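Local coordinates for citrate lyase subunit beta-like protein (PDB 6ARB) that is a magnesium-binding lyase of the HpcH/HpaI aldolase family, a homotrimer that may play a role in fatty acid biosynthesis, at residues Gly143-Ile148 with Gly161-Val166; Ala237-Val242 with Glu269-Arg274. One frame throughout, in Å; residues are numbered along the deposited sequence. Where two conformers were deposited one is given.

Contact 1 of 2, residues Gly143-Ile148 with Gly161-Val166; sequences GAEDLI and GAYRDV. With MG (magnesium ion), chain D; PYR (pyruvic acid), chain E.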
loop_
_atom_site.group_PDB
_atom_site.type_symbol
_atom_site.label_atom_id
_atom_site.label_comp_id
_atom_site.label_asym_id
_atom_site.label_seq_id
_atom_site.Cartn_x
_atom_site.Cartn_y
_atom_site.Cartn_z
ATOM N N GLY A 143 -7.087 6.740 11.521
ATOM C CA GLY A 143 -8.308 6.296 12.174
ATOM C C GLY A 143 -9.037 5.316 11.277
ATOM O O GLY A 143 -9.473 5.675 10.185
ATOM N N ALA A 144 -9.166 4.076 11.740
ATOM C CA ALA A 144 -9.693 3.001 10.904
ATOM C C ALA A 144 -11.213 3.073 10.753
ATOM O O ALA A 144 -11.761 2.701 9.716
ATOM C CB ALA A 144 -9.290 1.649 11.481
ATOM N N GLU A 145 -11.894 3.550 11.790
ATOM C CA GLU A 145 -13.351 3.486 11.803
ATOM C C GLU A 145 -14.019 4.558 10.945
ATOM O O GLU A 145 -14.920 4.249 10.163
ATOM C CB GLU A 145 -13.887 3.485 13.229
ATOM C CG GLU A 145 -13.185 2.458 14.114
ATOM C CD GLU A 145 -13.247 1.054 13.529
ATOM O OE1 GLU A 145 -14.303 0.699 12.957
ATOM O OE2 GLU A 145 -12.244 0.301 13.635
ATOM N N ASP A 146 -13.585 5.807 11.079
ATOM C CA ASP A 146 -14.035 6.848 10.160
ATOM C C ASP A 146 -13.602 6.541 8.724
ATOM O O ASP A 146 -14.330 6.837 7.777
ATOM C CB ASP A 146 -13.534 8.232 10.602
ATOM C CG ASP A 146 -14.604 9.029 11.320
ATOM O OD1 ASP A 146 -15.765 9.064 10.862
ATOM O OD2 ASP A 146 -14.298 9.620 12.361
ATOM N N LEU A 147 -12.429 5.927 8.560
ATOM C CA LEU A 147 -12.006 5.500 7.237
ATOM C C LEU A 147 -13.073 4.616 6.591
ATOM O O LEU A 147 -13.563 4.900 5.492
ATOM C CB LEU A 147 -10.670 4.746 7.290
ATOM C CG LEU A 147 -10.191 4.179 5.941
ATOM C CD1 LEU A 147 -10.025 5.265 4.887
ATOM C CD2 LEU A 147 -8.905 3.372 6.106
ATOM N N ILE A 148 -13.435 3.535 7.260
ATOM C CA ILE A 148 -14.434 2.629 6.696
ATOM C C ILE A 148 -15.802 3.313 6.581
ATOM O O ILE A 148 -16.551 3.129 5.608
ATOM C CB ILE A 148 -14.569 1.375 7.568
ATOM C CG1 ILE A 148 -13.280 0.544 7.482
ATOM C CG2 ILE A 148 -15.796 0.588 7.169
ATOM C CD1 ILE A 148 -13.064 -0.158 6.144
ATOM N N GLY A 161 -10.174 -10.979 13.105
ATOM C CA GLY A 161 -9.757 -9.798 13.848
ATOM C C GLY A 161 -8.719 -8.890 13.191
ATOM O O GLY A 161 -8.482 -7.778 13.649
ATOM N N ALA A 162 -8.070 -9.345 12.127
ATOM C CA ALA A 162 -7.089 -8.479 11.490
ATOM C C ALA A 162 -7.801 -7.340 10.786
ATOM O O ALA A 162 -8.960 -7.472 10.397
ATOM C CB ALA A 162 -6.214 -9.248 10.511
ATOM N N TYR A 163 -7.106 -6.219 10.635
ATOM C CA TYR A 163 -7.620 -5.117 9.835
ATOM C C TYR A 163 -7.709 -5.540 8.384
ATOM O O TYR A 163 -6.846 -6.250 7.889
ATOM C CB TYR A 163 -6.715 -3.894 9.917
ATOM C CG TYR A 163 -6.952 -3.023 11.124
ATOM C CD1 TYR A 163 -8.178 -2.388 11.320
ATOM C CD2 TYR A 163 -5.937 -2.810 12.050
ATOM C CE1 TYR A 163 -8.390 -1.568 12.434
ATOM C CE2 TYR A 163 -6.127 -1.994 13.150
ATOM C CZ TYR A 163 -7.350 -1.375 13.339
ATOM O OH TYR A 163 -7.515 -0.568 14.443
ATOM N N ARG A 164 -8.768 -5.109 7.712
ATOM C CA ARG A 164 -8.854 -5.325 6.280
ATOM C C ARG A 164 -7.753 -4.533 5.570
ATOM O O ARG A 164 -7.139 -3.614 6.155
ATOM C CB ARG A 164 -10.249 -4.970 5.764
ATOM C CG ARG A 164 -11.362 -5.767 6.490
ATOM C CD ARG A 164 -12.732 -5.441 5.945
ATOM N NE ARG A 164 -13.811 -6.087 6.702
ATOM C CZ ARG A 164 -14.242 -7.326 6.501
ATOM N NH1 ARG A 164 -13.676 -8.096 5.585
ATOM N NH2 ARG A 164 -15.245 -7.804 7.232
ATOM N N ASP A 165 -7.514 -4.909 4.316
ATOM C CA ASP A 165 -6.367 -4.417 3.554
ATOM C C ASP A 165 -6.314 -2.903 3.478
ATOM O O ASP A 165 -5.254 -2.325 3.674
ATOM C CB ASP A 165 -6.356 -5.021 2.149
ATOM C CG ASP A 165 -5.733 -6.423 2.105
ATOM O OD1 ASP A 165 -5.410 -6.987 3.184
ATOM O OD2 ASP A 165 -5.567 -6.953 0.981
ATOM N N VAL A 166 -7.438 -2.262 3.191
ATOM C CA VAL A 166 -7.424 -0.806 3.011
ATOM C C VAL A 166 -6.994 -0.055 4.279
ATOM O O VAL A 166 -6.343 0.996 4.218
ATOM C CB VAL A 166 -8.760 -0.260 2.463
ATOM C CG1 VAL A 166 -9.855 -0.365 3.511
ATOM C CG2 VAL A 166 -8.585 1.182 2.014
HETATM MG MG MG D . -12.742 9.340 13.858
HETATM C C PYR E . -11.447 6.739 14.128
HETATM O O PYR E . -10.998 5.523 13.932
HETATM O OXT PYR E . -12.467 7.132 13.413
HETATM C CA PYR E . -10.840 7.584 15.074
HETATM O O3 PYR E . -11.431 8.665 15.532
HETATM C CB PYR E . -9.473 7.256 15.592
HETATM O O HOH W 1 -9.838 1.099 15.065
HETATM O O HOH W 2 -14.615 9.339 15.319
HETATM O O HOH W 3 -12.907 11.567 14.236
#
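In the conformer described, Glu145 OE2 is gripped by two partners: water 1, which donates to it over 2.9 Å and joins it to Tyr163 OH, and the hydroxyl of Ser156. Bent at chi2 (-55°), the Glu145 chain carries its carboxylate round to the edge of the Tyr163 ring, and the bridging water lies in the plane of that ring. The side chain has a second conformer, and the water link need not be permanent. Beside it, Ala144 CB approaches the ring obliquely, 3.5 Å from Tyr163 CE1. Further along helix 144-151 the touch is looser: Ile148 CD1 makes an apolar contact with Val166 CG1 at 4.2 Å, and the Leu147 CD2 methyl rests near the carbonyl O of Val166.

The N-terminal end of the same helix holds the ligand. Gly143 is the N-cap, and Glu145 N donates to PYR O at 3.0 Å and Asp146 N to PYR OXT at 2.9 Å. Asp146 OD2 binds the magnesium ion at 2.2 Å, alongside PYR OXT, PYR O3, waters 2 and 3, and Glu120. Arg72 gives the pyruvate a further hydrogen bond.

One helix start thus serves both metal and carboxylate, and its positive end probably helps to hold the anion. Tyr163 contacts Ala144 directly and Glu145 through water 1, and backs the helix start without reaching the pyruvate.

Contact 2 of 2, residues Ala237-Val242 with Glu269-Arg274; sequences AWARRV and ETMLRR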
loop_
_atom_site.group_PDB
_atom_site.type_symbol
_atom_site.label_atom_id
_atom_site.label_comp_id
_atom_site.label_asym_id
_atom_site.label_seq_id
_atom_site.Cartn_x
_atom_site.Cartn_y
_atom_site.Cartn_z
ATOM N N ALA A 237 18.497 -9.508 24.458
ATOM C CA ALA A 237 19.636 -10.423 24.497
ATOM C C ALA A 237 20.411 -10.375 23.173
ATOM O O ALA A 237 21.638 -10.228 23.153
ATOM C CB ALA A 237 19.152 -11.846 24.783
ATOM N N TRP A 238 19.681 -10.505 22.069
ATOM C CA TRP A 238 20.293 -10.418 20.745
ATOM C C TRP A 238 20.974 -9.068 20.462
ATOM O O TRP A 238 22.091 -9.028 19.949
ATOM C CB TRP A 238 19.268 -10.711 19.653
ATOM C CG TRP A 238 19.789 -10.373 18.299
ATOM C CD1 TRP A 238 20.573 -11.155 17.499
ATOM C CD2 TRP A 238 19.598 -9.138 17.595
ATOM N NE1 TRP A 238 20.863 -10.488 16.324
ATOM C CE2 TRP A 238 20.283 -9.248 16.365
ATOM C CE3 TRP A 238 18.915 -7.951 17.886
ATOM C CZ2 TRP A 238 20.293 -8.216 15.419
ATOM C CZ3 TRP A 238 18.929 -6.924 16.946
ATOM C CH2 TRP A 238 19.615 -7.065 15.730
ATOM N N ALA A 239 20.288 -7.973 20.776
ATOM C CA ALA A 239 20.849 -6.635 20.595
ATOM C C ALA A 239 22.190 -6.468 21.325
ATOM O O ALA A 239 23.151 -5.938 20.765
ATOM C CB ALA A 239 19.850 -5.579 21.046
ATOM N N ARG A 240 22.259 -6.933 22.570
ATOM C CA ARG A 240 23.513 -6.916 23.320
ATOM C C ARG A 240 24.592 -7.728 22.619
ATOM O O ARG A 240 25.708 -7.259 22.451
ATOM C CB ARG A 240 23.313 -7.458 24.744
ATOM C CG ARG A 240 22.376 -6.622 25.594
ATOM C CD ARG A 240 22.244 -7.129 27.028
ATOM N NE ARG A 240 21.231 -6.337 27.720
ATOM C CZ ARG A 240 19.993 -6.751 27.973
ATOM N NH1 ARG A 240 19.616 -7.977 27.632
ATOM N NH2 ARG A 240 19.135 -5.944 28.585
ATOM N N ARG A 241 24.252 -8.947 22.206
ATOM C CA ARG A 241 25.212 -9.825 21.539
ATOM C C ARG A 241 25.785 -9.194 20.266
ATOM O O ARG A 241 27.002 -9.074 20.107
ATOM C CB ARG A 241 24.582 -11.200 21.222
ATOM C CG ARG A 241 24.285 -12.066 22.460
ATOM C CD ARG A 241 24.186 -13.562 22.129
ATOM N NE ARG A 241 23.260 -13.850 21.034
ATOM C CZ ARG A 241 21.933 -13.876 21.151
ATOM N NH1 ARG A 241 21.361 -13.616 22.320
ATOM N NH2 ARG A 241 21.176 -14.143 20.094
ATOM N N VAL A 242 24.896 -8.787 19.369
ATOM C CA VAL A 242 25.294 -8.311 18.047
ATOM C C VAL A 242 26.098 -7.013 18.107
ATOM O O VAL A 242 27.000 -6.794 17.295
ATOM C CB VAL A 242 24.065 -8.120 17.117
ATOM C CG1 VAL A 242 23.241 -6.899 17.531
ATOM C CG2 VAL A 242 24.510 -8.000 15.679
ATOM N N GLU A 269 20.580 -0.954 18.605
ATOM C CA GLU A 269 20.735 0.230 19.426
ATOM C C GLU A 269 19.368 0.796 19.797
ATOM O O GLU A 269 19.141 1.265 20.925
ATOM C CB GLU A 269 21.572 1.275 18.675
ATOM C CG GLU A 269 23.002 0.804 18.389
ATOM C CD GLU A 269 23.783 1.777 17.529
ATOM O OE1 GLU A 269 24.895 1.415 17.081
ATOM O OE2 GLU A 269 23.278 2.900 17.305
ATOM N N THR A 270 18.450 0.752 18.843
ATOM C CA THR A 270 17.131 1.302 19.078
ATOM C C THR A 270 16.396 0.489 20.129
ATOM O O THR A 270 15.694 1.053 20.958
ATOM C CB THR A 270 16.318 1.423 17.777
ATOM O OG1 THR A 270 16.836 2.522 17.022
ATOM C CG2 THR A 270 14.852 1.686 18.081
ATOM N N MET A 271 16.573 -0.833 20.094
ATOM C CA MET A 271 15.966 -1.699 21.096
ATOM C C MET A 271 16.503 -1.351 22.480
ATOM O O MET A 271 15.751 -1.271 23.452
ATOM C CB MET A 271 16.264 -3.169 20.796
ATOM C CG MET A 271 15.549 -3.765 19.582
ATOM S SD MET A 271 16.181 -5.458 19.412
ATOM C CE MET A 271 15.379 -5.988 17.896
ATOM N N LEU A 272 17.808 -1.135 22.572
ATOM C CA LEU A 272 18.420 -0.855 23.875
ATOM C C LEU A 272 18.075 0.549 24.369
ATOM O O LEU A 272 17.887 0.768 25.562
ATOM C CB LEU A 272 19.937 -1.042 23.824
ATOM C CG LEU A 272 20.360 -2.507 23.677
ATOM C CD1 LEU A 272 21.736 -2.627 23.061
ATOM C CD2 LEU A 272 20.275 -3.255 25.030
ATOM N N ARG A 273 18.007 1.503 23.450
ATOM C CA ARG A 273 17.503 2.826 23.801
ATOM C C ARG A 273 16.098 2.707 24.405
ATOM O O ARG A 273 15.805 3.322 25.427
ATOM C CB ARG A 273 17.494 3.734 22.569
ATOM C CG ARG A 273 16.660 4.994 22.731
ATOM C CD ARG A 273 17.082 6.057 21.709
ATOM N NE ARG A 273 17.048 5.567 20.327
ATOM C CZ ARG A 273 18.108 5.103 19.665
ATOM N NH1 ARG A 273 19.296 5.061 20.254
ATOM N NH2 ARG A 273 17.982 4.682 18.409
ATOM N N ARG A 274 15.233 1.904 23.784
ATOM C CA ARG A 274 13.872 1.741 24.296
ATOM C C ARG A 274 13.843 1.124 25.690
ATOM O O ARG A 274 13.038 1.518 26.534
ATOM C CB ARG A 274 12.990 0.936 23.335
ATOM C CG ARG A 274 12.545 1.706 22.088
ATOM C CD ARG A 274 11.299 1.066 21.484
ATOM N NE ARG A 274 11.274 1.177 20.029
ATOM C CZ ARG A 274 11.459 0.153 19.199
ATOM N NH1 ARG A 274 11.670 -1.068 19.682
ATOM N NH2 ARG A 274 11.425 0.352 17.885
#
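Met271 and Trp238 meet at about a right angle, with the thioether at the six-membered ring of the indole. The sulfur lies in the ring plane at the edge, 5.1 Å from the centroid, a Met-aromatic contact in which Met271 SD is 4.0 Å from both Trp238 CE3 and Trp238 CZ3. The terminal methyl approaches obliquely, Met271 CE being 3.8 Å from Trp238 CZ3. Ala239 CB points at the other helix and meets two of its side chains, 4.0 Å from both Met271 SD and Leu272 CD1. The second methyl of that leucine leans on an aliphatic stem, with Leu272 CD2 4.0 Å from Arg240 CG.

Torsions explain how the aromatic group arrives. Trp238 CG stands opposite its own backbone N (chi1 169°), which swings the indole toward helix 262-276 although the side chain does not start out in that direction. Extended beyond CG, the Met271 chain brings its sulfur to the ring. Val242 CG1, one helical turn after Trp238, covers a face of the indole at 3.8 Å above its plane.

The two segments cross at -126° with their axes 9.0 Å apart, consistent with the small Ala239 lying nearest Met271 at the crossing. Around them, Ala268 of helix 262-276 packs on Trp238, Ala239 and Val242, while Leu236 and Leu243 of helix 233-246 pack on Leu272. Phe255 of strand 253-255 lies against Val242, and Ser154 of the third subunit packs on Met271. The helix pair thus follows the barrel strands in the chain's C-terminal part, in touch with both its small hairpin and a neighbouring subunit.

How the contacts relate
Contact 1 is largely buried and lies on the helical layer of the eight-stranded parallel (TIM) barrel, where helix 144-151 follows strand 137-142 and meets the start of helix 165-180. Contact 2 is partly exposed and joins helices 233-246 and 262-276, which come after the last barrel strand. They share no element: their centres lie 33 Å apart and their nearest atoms about 18 Å. In contact 1 a water bridge accompanies apolar touches, and one segment also holds metal and ligand; sulfur, indole and aliphatic groups make up contact 2, away from the annotated sites. Both approach other subunits, and helix 262-276 of the second subunit reaches contact 1, where its His267 bonds to Glu145 O.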